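Local atomic coordinates of glucoamylase (Thermoanaerobacterium thermosaccharolyticum, PDB entry 1LF9), a protein that hydrolyses terminal alpha-1,4-linked glucose residues one after another from the non-reducing ends of starch-like chains, releasing beta-D-glucose. Residues E530-S535 against R575-G580; L339-D344 against L395-D400. One frame throughout, in Å; residues are numbered along the deposited sequence.

Contact 1: E530-S535 against R575-G580. With AC1 (4,6-dideoxy-4-{[(1S,4R,5S,6S)-4,5,6-trihydroxy-3-(hydroxymethyl)cyclohex-2-en-1-yl]amino}-alpha-D-glucopyranose), chain C.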
loop_
_atom_site.group_PDB
_atom_site.type_symbol
_atom_site.label_atom_id
_atom_site.label_comp_id
_atom_site.label_asym_id
_atom_site.label_seq_id
_atom_site.Cartn_x
_atom_site.Cartn_y
_atom_site.Cartn_z
ATOM N N GLU A 530 -11.307 -30.052 -0.350
ATOM C CA GLU A 530 -11.784 -29.405 0.872
ATOM C C GLU A 530 -11.641 -27.885 0.819
ATOM O O GLU A 530 -12.280 -27.167 1.592
ATOM C CB GLU A 530 -10.988 -29.882 2.095
ATOM C CG GLU A 530 -11.107 -31.349 2.482
ATOM C CD GLU A 530 -10.432 -31.635 3.823
ATOM O OE1 GLU A 530 -10.934 -31.152 4.861
ATOM O OE2 GLU A 530 -9.389 -32.325 3.843
ATOM N N ILE A 531 -10.802 -27.394 -0.085
ATOM C CA ILE A 531 -10.537 -25.961 -0.155
ATOM C C ILE A 531 -11.225 -25.177 -1.263
ATOM O O ILE A 531 -11.052 -25.466 -2.450
ATOM C CB ILE A 531 -9.023 -25.707 -0.261
ATOM C CG1 ILE A 531 -8.276 -26.613 0.727
ATOM C CG2 ILE A 531 -8.720 -24.245 0.032
ATOM C CD1 ILE A 531 -8.654 -26.392 2.189
ATOM N N VAL A 532 -12.008 -24.180 -0.857
ATOM C CA VAL A 532 -12.705 -23.319 -1.794
ATOM C C VAL A 532 -12.110 -21.923 -1.693
ATOM O O VAL A 532 -11.527 -21.556 -0.674
ATOM C CB VAL A 532 -14.215 -23.288 -1.524
ATOM C CG1 VAL A 532 -14.814 -24.639 -1.896
ATOM C CG2 VAL A 532 -14.492 -22.932 -0.054
ATOM N N ASP A 533 -12.275 -21.139 -2.750
ATOM C CA ASP A 533 -11.673 -19.807 -2.822
ATOM C C ASP A 533 -12.576 -18.915 -3.679
ATOM O O ASP A 533 -12.944 -19.284 -4.792
ATOM C CB ASP A 533 -10.291 -19.978 -3.475
ATOM C CG ASP A 533 -9.456 -18.711 -3.465
ATOM O OD1 ASP A 533 -9.996 -17.628 -3.753
ATOM O OD2 ASP A 533 -8.239 -18.810 -3.187
ATOM N N PRO A 534 -12.954 -17.729 -3.175
ATOM C CA PRO A 534 -13.823 -16.866 -3.989
ATOM C C PRO A 534 -13.166 -16.389 -5.291
ATOM O O PRO A 534 -13.817 -15.811 -6.165
ATOM C CB PRO A 534 -14.170 -15.717 -3.037
ATOM C CG PRO A 534 -13.016 -15.691 -2.089
ATOM C CD PRO A 534 -12.726 -17.146 -1.845
ATOM N N SER A 535 -11.878 -16.667 -5.430
ATOM C CA SER A 535 -11.160 -16.269 -6.626
ATOM C C SER A 535 -11.756 -16.916 -7.877
ATOM O O SER A 535 -11.448 -16.504 -8.993
ATOM C CB SER A 535 -9.678 -16.647 -6.505
ATOM O OG SER A 535 -9.046 -15.931 -5.450
ATOM N N ARG A 575 -9.910 -15.564 2.041
ATOM C CA ARG A 575 -9.357 -15.939 0.754
ATOM C C ARG A 575 -9.629 -17.417 0.477
ATOM O O ARG A 575 -9.823 -17.821 -0.671
ATOM C CB ARG A 575 -7.855 -15.664 0.728
ATOM C CG ARG A 575 -7.504 -14.215 0.985
ATOM C CD ARG A 575 -6.039 -13.961 0.705
ATOM N NE ARG A 575 -5.178 -14.846 1.467
ATOM C CZ ARG A 575 -3.862 -14.938 1.314
ATOM N NH1 ARG A 575 -3.160 -15.767 2.045
ATOM N NH2 ARG A 575 -3.239 -14.198 0.431
ATOM N N TYR A 576 -9.653 -18.213 1.543
ATOM C CA TYR A 576 -9.918 -19.651 1.454
ATOM C C TYR A 576 -9.911 -20.240 2.861
ATOM O O TYR A 576 -9.338 -19.654 3.777
ATOM C CB TYR A 576 -8.863 -20.353 0.570
ATOM C CG TYR A 576 -7.426 -20.141 1.002
ATOM C CD1 TYR A 576 -6.842 -20.942 1.982
ATOM C CD2 TYR A 576 -6.671 -19.098 0.469
ATOM C CE1 TYR A 576 -5.541 -20.711 2.425
ATOM C CE2 TYR A 576 -5.369 -18.855 0.909
ATOM C CZ TYR A 576 -4.809 -19.663 1.886
ATOM O OH TYR A 576 -3.521 -19.414 2.320
ATOM N N ASN A 577 -10.552 -21.390 3.033
ATOM C CA ASN A 577 -10.606 -22.020 4.340
ATOM C C ASN A 577 -9.221 -22.454 4.802
ATOM O O ASN A 577 -8.454 -23.041 4.034
ATOM C CB ASN A 577 -11.551 -23.234 4.331
ATOM C CG ASN A 577 -11.876 -23.730 2.930
ATOM O OD1 ASN A 577 -11.015 -23.809 2.066
ATOM N ND2 ASN A 577 -13.132 -24.074 2.707
ATOM N N HIS A 578 -8.915 -22.145 6.062
ATOM C CA HIS A 578 -7.647 -22.491 6.711
ATOM C C HIS A 578 -6.498 -21.537 6.393
ATOM O O HIS A 578 -5.337 -21.815 6.704
ATOM C CB HIS A 578 -7.264 -23.939 6.377
ATOM C CG HIS A 578 -8.331 -24.930 6.727
ATOM N ND1 HIS A 578 -8.744 -25.150 8.025
ATOM C CD2 HIS A 578 -9.125 -25.701 5.947
ATOM C CE1 HIS A 578 -9.748 -26.008 8.028
ATOM N NE2 HIS A 578 -10.000 -26.359 6.780
ATOM N N ASP A 579 -6.829 -20.401 5.789
ATOM C CA ASP A 579 -5.830 -19.393 5.460
ATOM C C ASP A 579 -5.139 -19.004 6.766
ATOM O O ASP A 579 -5.805 -18.809 7.779
ATOM C CB ASP A 579 -6.526 -18.176 4.844
ATOM C CG ASP A 579 -5.552 -17.112 4.377
ATOM O OD1 ASP A 579 -4.316 -17.300 4.497
ATOM O OD2 ASP A 579 -6.034 -16.075 3.877
ATOM N N GLY A 580 -3.809 -18.905 6.745
ATOM C CA GLY A 580 -3.083 -18.539 7.950
ATOM C C GLY A 580 -2.353 -17.205 7.871
ATOM O O GLY A 580 -1.646 -16.818 8.801
HETATM C C1 AC1 C . 2.828 -14.016 1.762
HETATM O O2 AC1 C . 1.222 -15.820 1.778
HETATM C C2 AC1 C . 1.349 -14.413 1.559
HETATM C C4A AC1 C . -0.941 -9.639 -3.994
HETATM C C3 AC1 C . 0.858 -13.999 0.138
HETATM O O3 AC1 C . -0.514 -14.392 0.001
HETATM C C4 AC1 C . 1.018 -12.466 -0.006
HETATM N N4A AC1 C . 0.530 -12.014 -1.347
HETATM C C5 AC1 C . 2.572 -12.114 0.170
HETATM O O5 AC1 C . 3.035 -12.584 1.516
HETATM C C6 AC1 C . 2.880 -10.634 0.077
HETATM C C1B AC1 C . -0.554 -10.980 -1.233
HETATM C C2B AC1 C . -1.776 -11.313 -2.147
HETATM O O2B AC1 C . -2.199 -12.621 -1.832
HETATM C C3B AC1 C . -1.429 -11.128 -3.649
HETATM O O3B AC1 C . -2.546 -11.425 -4.450
HETATM O O4 AC1 C . -0.158 -9.746 -5.167
HETATM C C5B AC1 C . -0.179 -8.947 -2.811
HETATM C C7B AC1 C . -0.001 -9.577 -1.566
HETATM C C6B AC1 C . 0.378 -7.542 -3.022
HETATM O O6B AC1 C . -0.638 -6.575 -2.705
#

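Contact 2: L339-D344 against L395-D400. With AC1 (4,6-dideoxy-4-{[(1S,4R,5S,6S)-4,5,6-trihydroxy-3-(hydroxymethyl)cyclohex-2-en-1-yl]amino}-alpha-D-glucopyranose), chain C.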
loop_
_atom_site.group_PDB
_atom_site.type_symbol
_atom_site.label_atom_id
_atom_site.label_comp_id
_atom_site.label_asym_id
_atom_site.label_seq_id
_atom_site.Cartn_x
_atom_site.Cartn_y
_atom_site.Cartn_z
ATOM N N LEU A 339 6.469 -2.600 -3.344
ATOM C CA LEU A 339 7.095 -3.355 -4.418
ATOM C C LEU A 339 6.061 -3.391 -5.541
ATOM O O LEU A 339 4.883 -3.097 -5.321
ATOM C CB LEU A 339 7.390 -4.780 -3.952
ATOM C CG LEU A 339 8.790 -5.189 -3.486
ATOM C CD1 LEU A 339 9.563 -3.998 -2.934
ATOM C CD2 LEU A 339 8.641 -6.292 -2.443
ATOM N N VAL A 340 6.489 -3.764 -6.739
ATOM C CA VAL A 340 5.572 -3.809 -7.864
ATOM C C VAL A 340 5.137 -5.215 -8.252
ATOM O O VAL A 340 5.963 -6.058 -8.594
ATOM C CB VAL A 340 6.186 -3.135 -9.114
ATOM C CG1 VAL A 340 5.181 -3.175 -10.273
ATOM C CG2 VAL A 340 6.580 -1.696 -8.796
ATOM N N TRP A 341 3.833 -5.456 -8.186
ATOM C CA TRP A 341 3.252 -6.741 -8.582
ATOM C C TRP A 341 2.440 -6.468 -9.847
ATOM O O TRP A 341 1.624 -5.543 -9.887
ATOM C CB TRP A 341 2.284 -7.279 -7.531
ATOM C CG TRP A 341 2.853 -8.115 -6.430
ATOM C CD1 TRP A 341 2.876 -9.482 -6.367
ATOM C CD2 TRP A 341 3.331 -7.649 -5.163
ATOM N NE1 TRP A 341 3.319 -9.895 -5.135
ATOM C CE2 TRP A 341 3.604 -8.793 -4.375
ATOM C CE3 TRP A 341 3.548 -6.378 -4.615
ATOM C CZ2 TRP A 341 4.083 -8.703 -3.061
ATOM C CZ3 TRP A 341 4.025 -6.286 -3.309
ATOM C CH2 TRP A 341 4.286 -7.446 -2.547
ATOM N N SER A 342 2.671 -7.283 -10.867
ATOM C CA SER A 342 1.970 -7.174 -12.127
ATOM C C SER A 342 0.452 -7.262 -11.916
ATOM O O SER A 342 -0.318 -6.541 -12.545
ATOM C CB SER A 342 2.448 -8.299 -13.044
ATOM O OG SER A 342 1.527 -8.546 -14.091
ATOM N N ARG A 343 0.028 -8.152 -11.023
ATOM C CA ARG A 343 -1.394 -8.318 -10.744
ATOM C C ARG A 343 -1.999 -7.044 -10.166
ATOM O O ARG A 343 -2.956 -6.499 -10.719
ATOM C CB ARG A 343 -1.607 -9.493 -9.776
ATOM C CG ARG A 343 -3.032 -9.623 -9.226
ATOM C CD ARG A 343 -3.181 -10.850 -8.307
ATOM N NE ARG A 343 -2.022 -10.998 -7.435
ATOM C CZ ARG A 343 -0.998 -11.818 -7.665
ATOM N NH1 ARG A 343 -0.982 -12.599 -8.738
ATOM N NH2 ARG A 343 0.044 -11.815 -6.847
ATOM N N ASP A 344 -1.430 -6.560 -9.064
ATOM C CA ASP A 344 -1.945 -5.357 -8.409
ATOM C C ASP A 344 -1.934 -4.147 -9.322
ATOM O O ASP A 344 -2.871 -3.356 -9.322
ATOM C CB ASP A 344 -1.131 -5.046 -7.146
ATOM C CG ASP A 344 -1.221 -6.155 -6.116
ATOM O OD1 ASP A 344 -1.639 -5.869 -4.980
ATOM O OD2 ASP A 344 -0.881 -7.311 -6.450
ATOM N N LEU A 395 1.247 -17.498 -13.501
ATOM C CA LEU A 395 0.732 -17.355 -14.854
ATOM C C LEU A 395 -0.228 -16.183 -15.045
ATOM O O LEU A 395 -0.247 -15.571 -16.113
ATOM C CB LEU A 395 0.067 -18.660 -15.306
ATOM C CG LEU A 395 0.996 -19.680 -15.980
ATOM C CD1 LEU A 395 1.390 -19.188 -17.363
ATOM C CD2 LEU A 395 2.234 -19.895 -15.128
ATOM N N ASP A 396 -1.022 -15.858 -14.031
ATOM C CA ASP A 396 -1.952 -14.741 -14.184
ATOM C C ASP A 396 -1.172 -13.452 -14.391
ATOM O O ASP A 396 -1.614 -12.568 -15.121
ATOM C CB ASP A 396 -2.885 -14.616 -12.967
ATOM C CG ASP A 396 -2.144 -14.279 -11.684
ATOM O OD1 ASP A 396 -1.079 -14.888 -11.435
ATOM O OD2 ASP A 396 -2.638 -13.420 -10.918
ATOM N N GLU A 397 -0.001 -13.353 -13.764
ATOM C CA GLU A 397 0.810 -12.157 -13.910
ATOM C C GLU A 397 1.465 -12.078 -15.280
ATOM O O GLU A 397 1.927 -11.012 -15.691
ATOM C CB GLU A 397 1.861 -12.068 -12.805
ATOM C CG GLU A 397 1.243 -11.795 -11.438
ATOM C CD GLU A 397 2.238 -11.223 -10.457
ATOM O OE1 GLU A 397 3.349 -11.784 -10.364
ATOM O OE2 GLU A 397 1.911 -10.223 -9.775
ATOM N N GLN A 398 1.493 -13.203 -15.991
ATOM C CA GLN A 398 2.066 -13.223 -17.330
ATOM C C GLN A 398 0.968 -12.799 -18.301
ATOM O O GLN A 398 1.243 -12.210 -19.346
ATOM C CB GLN A 398 2.544 -14.626 -17.701
ATOM C CG GLN A 398 3.414 -15.298 -16.655
ATOM C CD GLN A 398 4.616 -14.460 -16.242
ATOM O OE1 GLN A 398 5.371 -13.964 -17.078
ATOM N NE2 GLN A 398 4.806 -14.317 -14.940
ATOM N N ALA A 399 -0.282 -13.077 -17.929
ATOM C CA ALA A 399 -1.434 -12.748 -18.758
ATOM C C ALA A 399 -2.012 -11.341 -18.590
ATOM O O ALA A 399 -2.438 -10.723 -19.569
ATOM C CB ALA A 399 -2.528 -13.778 -18.528
ATOM N N ASP A 400 -2.039 -10.831 -17.364
ATOM C CA ASP A 400 -2.611 -9.508 -17.112
ATOM C C ASP A 400 -2.081 -8.360 -17.965
ATOM O O ASP A 400 -2.853 -7.520 -18.427
ATOM C CB ASP A 400 -2.496 -9.149 -15.626
ATOM C CG ASP A 400 -3.465 -9.942 -14.774
ATOM O OD1 ASP A 400 -4.443 -10.464 -15.352
ATOM O OD2 ASP A 400 -3.263 -10.036 -13.542
HETATM C C1 AC1 C . 2.828 -14.016 1.762
HETATM O O2 AC1 C . 1.222 -15.820 1.778
HETATM C C2 AC1 C . 1.349 -14.413 1.559
HETATM C C4A AC1 C . -0.941 -9.639 -3.994
HETATM C C3 AC1 C . 0.858 -13.999 0.138
HETATM O O3 AC1 C . -0.514 -14.392 0.001
HETATM C C4 AC1 C . 1.018 -12.466 -0.006
HETATM N N4A AC1 C . 0.530 -12.014 -1.347
HETATM C C5 AC1 C . 2.572 -12.114 0.170
HETATM O O5 AC1 C . 3.035 -12.584 1.516
HETATM C C6 AC1 C . 2.880 -10.634 0.077
HETATM C C1B AC1 C . -0.554 -10.980 -1.233
HETATM C C2B AC1 C . -1.776 -11.313 -2.147
HETATM O O2B AC1 C . -2.199 -12.621 -1.832
HETATM C C3B AC1 C . -1.429 -11.128 -3.649
HETATM O O3B AC1 C . -2.546 -11.425 -4.450
HETATM O O4 AC1 C . -0.158 -9.746 -5.167
HETATM C C5B AC1 C . -0.179 -8.947 -2.811
HETATM C C7B AC1 C . -0.001 -9.577 -1.566
HETATM C C6B AC1 C . 0.378 -7.542 -3.022
HETATM O O6B AC1 C . -0.638 -6.575 -2.705
#

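Contact 1: E530-S535 against R575-G580
Asp533 holds CG anti to its backbone N (chi1 -173°), and this lays its carboxylate against the carbonyl of Arg575; Tyr576, with CG between backbone N and carbonyl carbon (chi1 56°), leads its ring away while CB stays 3.2 Å from Val532 O. One hydrogen bond joins the two loops: Val532 N donates to a lone pair of Asn577 OD1 in the carbonyl plane, 3.1 Å away. The amide also has Ile531 CG2 at its oxygen and Val532 CG2 at ND2. Asp533 OD1 closes an Asx turn, taking Ser535 N at 2.7 Å and Ser535 OG at 2.6 Å from the same face of its plane. With an alanine in place of Asp533, Ser535 N and OG would probably be left without this acceptor and the turn less firmly fixed. Arg575 directs CB away from 530-535, bends at chi3 and grips Asp579 side-on through NE and NH1, and NH2 reaches AC1 O3 at 2.8 Å in a nearly straight bond (176°). Asp533 OD1 and OD2 each lie 3.1 Å from Arg575 O, acceptor against acceptor, so the carboxylate relies on Ser535 and, weakly, on Trp437 NE1 at OD2. Asp579, Glu439 and Trp437 steady Arg575, which would favour a guanidinium already set for the ligand.

Contact 2: L339-D344 against L395-D400
Arg343 and Glu397 meet where helix 342-355 begins beside helix 395-407, and the arginine shows how a single side chain can join a scaffold to a bound ligand. Its CB sits 3.6 Å from Glu397 OE2. The chain runs out extended through CG to CD, which passes 3.7 Å from Asp396 OD2; the bend at chi3 (41°) then turns NE and the guanidinium toward the ligand. NE makes weak bonds to AC1 O4 and O3B. At the tip the two nitrogens part company: NH1 turns back to Asp396, meeting the syn lone pair of OD2 at 2.9 Å in a salt bridge whose planes are nearly coplanar (5° apart), whereas NH2 donates to AC1 O4 at 2.7 Å. Gln394 also accepts from NH1. Glu397 OE2 lies over one face of the guanidinium, where it forms a long, charge-only ion pair with NH2.

That same oxygen takes the backbone N of Arg343 at 3.1 Å, almost in line (168°), in the first turn of the helix; a carboxylate there would be expected to suit the helix dipole. Next to it, Ser342 OG donates to an in-plane lone pair of Glu397 O at 3.0 Å. Asp344 complements the arginine on the cyclohexene ring: its OD2 receives AC1 O4 at 2.8 Å and its OD1 receives O6B at 2.6 Å. Trp341 spreads a ring face beneath AC1 C6B while its NE1 bonds Glu438, the likely proton donor. An arginine and an aspartate that share O4 of the non-reducing ring, with O6B on the same aspartate, form the kind of closed-ended -1 subsite characteristic of the exo-acting glucoamylases of glycosyl hydrolase family 15.

Contact 2 comes first along the chain and is complete before contact 1 begins, yet both lie in the family 15 catalytic region, which in this family is an (alpha/alpha)6 barrel. Their centres are 21 Å apart and their nearest atoms about 8 Å, without touching. Contact 2 joins the first turn of helix 342-355 to helix 395-407; contact 1 joins two loops, one following strand 524-527 and the other strand 570-573. The shared element is AC1: 339-344 binds the ring at its non-reducing end, and 575-580 reaches the adjoining dideoxyglucose ring. Segments distant in sequence thus line successive subsites, with the likely catalytic pair Glu435 and Glu438 nearby.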